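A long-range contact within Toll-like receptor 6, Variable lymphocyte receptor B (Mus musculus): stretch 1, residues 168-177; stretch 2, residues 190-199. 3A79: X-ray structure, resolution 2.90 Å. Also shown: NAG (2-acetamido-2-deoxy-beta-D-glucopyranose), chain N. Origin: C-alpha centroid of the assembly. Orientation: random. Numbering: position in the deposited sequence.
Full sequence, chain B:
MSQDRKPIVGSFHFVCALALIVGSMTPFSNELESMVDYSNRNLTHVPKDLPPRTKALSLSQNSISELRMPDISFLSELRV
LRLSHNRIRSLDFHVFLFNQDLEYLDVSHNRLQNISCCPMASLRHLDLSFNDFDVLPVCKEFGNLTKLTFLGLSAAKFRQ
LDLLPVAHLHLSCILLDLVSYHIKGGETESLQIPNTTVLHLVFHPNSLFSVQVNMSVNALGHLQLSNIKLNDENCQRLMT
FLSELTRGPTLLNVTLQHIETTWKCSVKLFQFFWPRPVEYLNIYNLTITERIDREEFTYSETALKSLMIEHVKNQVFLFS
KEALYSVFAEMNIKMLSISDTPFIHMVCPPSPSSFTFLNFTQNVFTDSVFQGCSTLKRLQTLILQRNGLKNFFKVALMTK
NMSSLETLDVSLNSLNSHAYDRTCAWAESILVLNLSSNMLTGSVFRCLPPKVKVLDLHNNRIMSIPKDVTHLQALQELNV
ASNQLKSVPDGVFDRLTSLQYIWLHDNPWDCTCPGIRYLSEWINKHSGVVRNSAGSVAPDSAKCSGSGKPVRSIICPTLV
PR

Stretch 1, residues 168-177: HLHLSCILLD
Stretch 2 190-199: SLQIPNTTVL

What holds the two backbones together? Two hydrogen bonds form the ladder, and both use the backbone of Val-198. Val-198 N donates to Ser-172 O at 2.9 Å, with an N-H...O angle of 150°; Val-198 O receives Ile-174 N at 3.2 Å, nearly straight at 171°, although the place of that oxygen is less certain in the model. One residue bonding to the neighbours on both sides of its partner, Cys-173, is the signature of a parallel bridge.

How are the chains set in register? They run in the same direction, offset by 25 residues, with Cys-173 CA lying 4.8 Å from Val-198 CA and Ile-174 CA 5.1 Å from Leu-199 CA. These four residues are extended, with phi/psi of -134/131 and -113/108 in stretch 1 and -115/137 and -119/115 in stretch 2. Just before them, each chain turns a corner: Ser-172 adopts -114/-38 and Thr-197 -62/-55, and their CA atoms are 4.8 Å apart, so the bends coincide. Both corner residues are exposed; Ser-172 OG and Thr-197 OG1 stay 4.2 Å apart.

Which side chains share a face? Cys-173 (chi1 -164°, t) and Val-198 (chi1 178°, t) lie together on one face, with Cys-173 SG 4.2 Å from Val-198 CG1. Ile-174 and Leu-199 occupy the other, buried face. Ile-174 is m, t (chi1 -65°, chi2 -156°) and Leu-199 is t, p (179°, 53°), which brings Ile-174 CG2 to 3.8 Å from Leu-199 CD1. Ile-174 is the most covered residue of the contact, losing 90 Å² of the 515 Å² buried in total, and it also reaches Pro-194, Ile-174 CD1 to Pro-194 CD at 3.9 Å.

How does the packing extend beyond the ladder? Thr-196 (chi1 -38°, m) turns its hydroxyl back to its own stretch, where Thr-196 OG1 donates to Pro-194 O at 3.0 Å; the same OG1 lies 3.2 Å from Ile-174 CG1. Pro-194, at -56/157 with a C-gamma exo ring, also meets Leu-171 (m, t), whose CD1 is 4.3 Å from Pro-194 CB. Later in stretch 1, Leu-176 (t, p) meets Leu-191 (t, p), from before Pro-194 in stretch 2, at 4.0 Å between their CD2 atoms, widening the apolar layer.

Where does the sugar attach? Asn-195, at -58/121 with chi1 -37° (m), carries the NAG through a 1.5 Å covalent bond from Asn-195 ND2 to NAG C1. Its CA-to-CB bond points sideways, and the nearest approach of its side chain to stretch 1 is Asn-195 CB to Leu-169 O, 5.7 Å.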

# COMPACT_ATOMS: atom_id res chain seq x y z
N HIS B 168 51.30 13.03 15.33
CA HIS B 168 52.14 11.92 14.92
C HIS B 168 51.67 10.57 15.43
O HIS B 168 52.47 9.64 15.55
CB HIS B 168 53.58 12.15 15.37
CG HIS B 168 54.25 13.31 14.71
ND1 HIS B 168 55.18 13.16 13.70
CD2 HIS B 168 54.12 14.64 14.91
CE1 HIS B 168 55.60 14.35 13.32
NE2 HIS B 168 54.97 15.27 14.04
N LEU B 169 50.38 10.46 15.72
CA LEU B 169 49.80 9.18 16.14
C LEU B 169 48.96 8.62 15.01
O LEU B 169 48.46 9.37 14.18
CB LEU B 169 48.92 9.38 17.37
CG LEU B 169 49.55 10.22 18.47
CD1 LEU B 169 48.48 10.74 19.42
CD2 LEU B 169 50.62 9.43 19.21
N HIS B 170 48.80 7.31 14.98
CA HIS B 170 48.01 6.70 13.92
C HIS B 170 46.54 6.59 14.35
O HIS B 170 45.99 5.51 14.59
CB HIS B 170 48.63 5.37 13.46
CG HIS B 170 49.96 5.55 12.78
ND1 HIS B 170 51.14 5.68 13.47
CD2 HIS B 170 50.27 5.65 11.46
CE1 HIS B 170 52.14 5.84 12.61
NE2 HIS B 170 51.64 5.82 11.39
N LEU B 171 45.91 7.76 14.42
CA LEU B 171 44.55 7.90 14.87
C LEU B 171 43.54 7.30 13.91
O LEU B 171 43.75 7.29 12.69
CB LEU B 171 44.23 9.38 15.08
CG LEU B 171 44.91 10.06 16.26
CD1 LEU B 171 44.70 11.55 16.15
CD2 LEU B 171 44.38 9.52 17.59
N SER B 172 42.42 6.82 14.47
CA SER B 172 41.32 6.27 13.69
C SER B 172 40.04 7.11 13.80
O SER B 172 39.31 7.27 12.82
CB SER B 172 41.04 4.83 14.09
OG SER B 172 41.79 3.94 13.28
N CYS B 173 39.76 7.64 14.99
CA CYS B 173 38.68 8.61 15.11
C CYS B 173 39.06 9.83 15.93
O CYS B 173 39.63 9.71 17.02
CB CYS B 173 37.39 7.98 15.66
SG CYS B 173 35.90 9.03 15.40
N ILE B 174 38.77 11.00 15.37
CA ILE B 174 38.78 12.25 16.11
C ILE B 174 37.34 12.74 16.17
O ILE B 174 36.75 13.15 15.17
CB ILE B 174 39.67 13.32 15.43
CG1 ILE B 174 41.14 12.88 15.47
CG2 ILE B 174 39.51 14.68 16.13
CD1 ILE B 174 42.11 14.02 15.40
N LEU B 175 36.76 12.65 17.36
CA LEU B 175 35.43 13.18 17.57
C LEU B 175 35.61 14.56 18.18
O LEU B 175 36.31 14.72 19.18
CB LEU B 175 34.62 12.27 18.49
CG LEU B 175 33.28 12.92 18.85
CD1 LEU B 175 32.39 13.00 17.63
CD2 LEU B 175 32.60 12.19 19.95
N LEU B 176 34.97 15.56 17.58
CA LEU B 176 35.13 16.94 18.01
C LEU B 176 33.81 17.69 17.98
O LEU B 176 33.10 17.68 16.98
CB LEU B 176 36.12 17.63 17.09
CG LEU B 176 36.48 19.09 17.30
CD1 LEU B 176 36.78 19.39 18.76
CD2 LEU B 176 37.69 19.38 16.42
N ASP B 177 33.46 18.34 19.09
CA ASP B 177 32.18 19.01 19.13
C ASP B 177 32.27 20.50 19.43
O ASP B 177 32.98 20.94 20.34
CB ASP B 177 31.24 18.36 20.11
CG ASP B 177 31.43 18.87 21.51
OD1 ASP B 177 32.27 18.30 22.22
OD2 ASP B 177 30.75 19.84 21.90
N SER B 190 41.51 29.17 13.30
CA SER B 190 41.97 28.09 12.44
C SER B 190 42.11 26.86 13.30
O SER B 190 42.01 26.93 14.53
CB SER B 190 43.33 28.43 11.82
OG SER B 190 43.35 29.74 11.28
N LEU B 191 42.33 25.72 12.67
CA LEU B 191 42.61 24.50 13.40
C LEU B 191 43.09 23.41 12.45
O LEU B 191 42.38 23.00 11.55
CB LEU B 191 41.38 24.03 14.15
CG LEU B 191 41.66 22.77 14.96
CD1 LEU B 191 42.64 23.13 16.07
CD2 LEU B 191 40.35 22.15 15.49
N GLN B 192 44.32 22.97 12.67
CA GLN B 192 44.88 21.92 11.85
C GLN B 192 44.44 20.61 12.46
O GLN B 192 44.71 20.35 13.63
CB GLN B 192 46.40 22.03 11.87
CG GLN B 192 47.11 20.91 11.13
CD GLN B 192 47.27 21.22 9.67
OE1 GLN B 192 48.09 22.07 9.29
NE2 GLN B 192 46.49 20.54 8.82
N ILE B 193 43.75 19.79 11.66
CA ILE B 193 43.36 18.44 12.08
C ILE B 193 44.41 17.38 11.73
O ILE B 193 44.72 17.18 10.56
CB ILE B 193 42.02 18.00 11.47
CG1 ILE B 193 40.85 18.58 12.26
CG2 ILE B 193 41.91 16.50 11.47
CD1 ILE B 193 40.45 19.97 11.85
N PRO B 194 44.93 16.68 12.75
CA PRO B 194 45.92 15.62 12.54
C PRO B 194 45.39 14.58 11.58
O PRO B 194 44.17 14.47 11.46
CB PRO B 194 46.07 15.01 13.94
CG PRO B 194 45.61 16.07 14.88
CD PRO B 194 44.54 16.82 14.16
N ASN B 195 46.25 13.82 10.92
CA ASN B 195 45.77 12.77 10.03
C ASN B 195 44.91 11.77 10.80
O ASN B 195 45.37 11.17 11.77
CB ASN B 195 46.93 12.05 9.33
CG ASN B 195 48.05 12.99 8.96
OD1 ASN B 195 48.41 13.87 9.75
ND2 ASN B 195 48.61 12.83 7.76
N THR B 196 43.66 11.61 10.37
CA THR B 196 42.75 10.64 10.97
C THR B 196 42.06 9.87 9.88
O THR B 196 41.81 10.41 8.81
CB THR B 196 41.62 11.32 11.75
OG1 THR B 196 42.11 12.48 12.42
CG2 THR B 196 41.05 10.38 12.76
N THR B 197 41.73 8.62 10.14
CA THR B 197 40.81 7.92 9.25
C THR B 197 39.44 8.63 9.23
O THR B 197 38.94 9.02 8.17
CB THR B 197 40.65 6.44 9.63
OG1 THR B 197 41.91 5.77 9.48
CG2 THR B 197 39.61 5.78 8.72
N VAL B 198 38.84 8.80 10.40
CA VAL B 198 37.55 9.46 10.48
C VAL B 198 37.63 10.79 11.23
O VAL B 198 38.30 10.89 12.25
CB VAL B 198 36.50 8.55 11.15
CG1 VAL B 198 35.17 9.25 11.27
CG2 VAL B 198 36.36 7.25 10.37
N LEU B 199 36.96 11.81 10.70
CA LEU B 199 36.76 13.04 11.46
C LEU B 199 35.28 13.28 11.64
O LEU B 199 34.57 13.49 10.66
CB LEU B 199 37.38 14.24 10.75
CG LEU B 199 37.15 15.55 11.51
CD1 LEU B 199 37.60 15.41 12.95
CD2 LEU B 199 37.88 16.66 10.85
C1 NAG N . 49.88 13.48 8.09
C2 NAG N . 51.03 12.64 7.52
C3 NAG N . 52.36 13.32 7.78
C4 NAG N . 52.37 14.70 7.13
C5 NAG N . 51.16 15.56 7.54
C6 NAG N . 51.04 16.75 6.55
C7 NAG N . 50.11 10.50 8.49
C8 NAG N . 49.22 9.80 7.50
N2 NAG N . 51.10 11.25 7.98
O3 NAG N . 53.43 12.55 7.27
O4 NAG N . 53.59 15.33 7.46
O5 NAG N . 49.93 14.82 7.58
O6 NAG N . 50.21 17.83 6.95
O7 NAG N . 49.94 10.35 9.70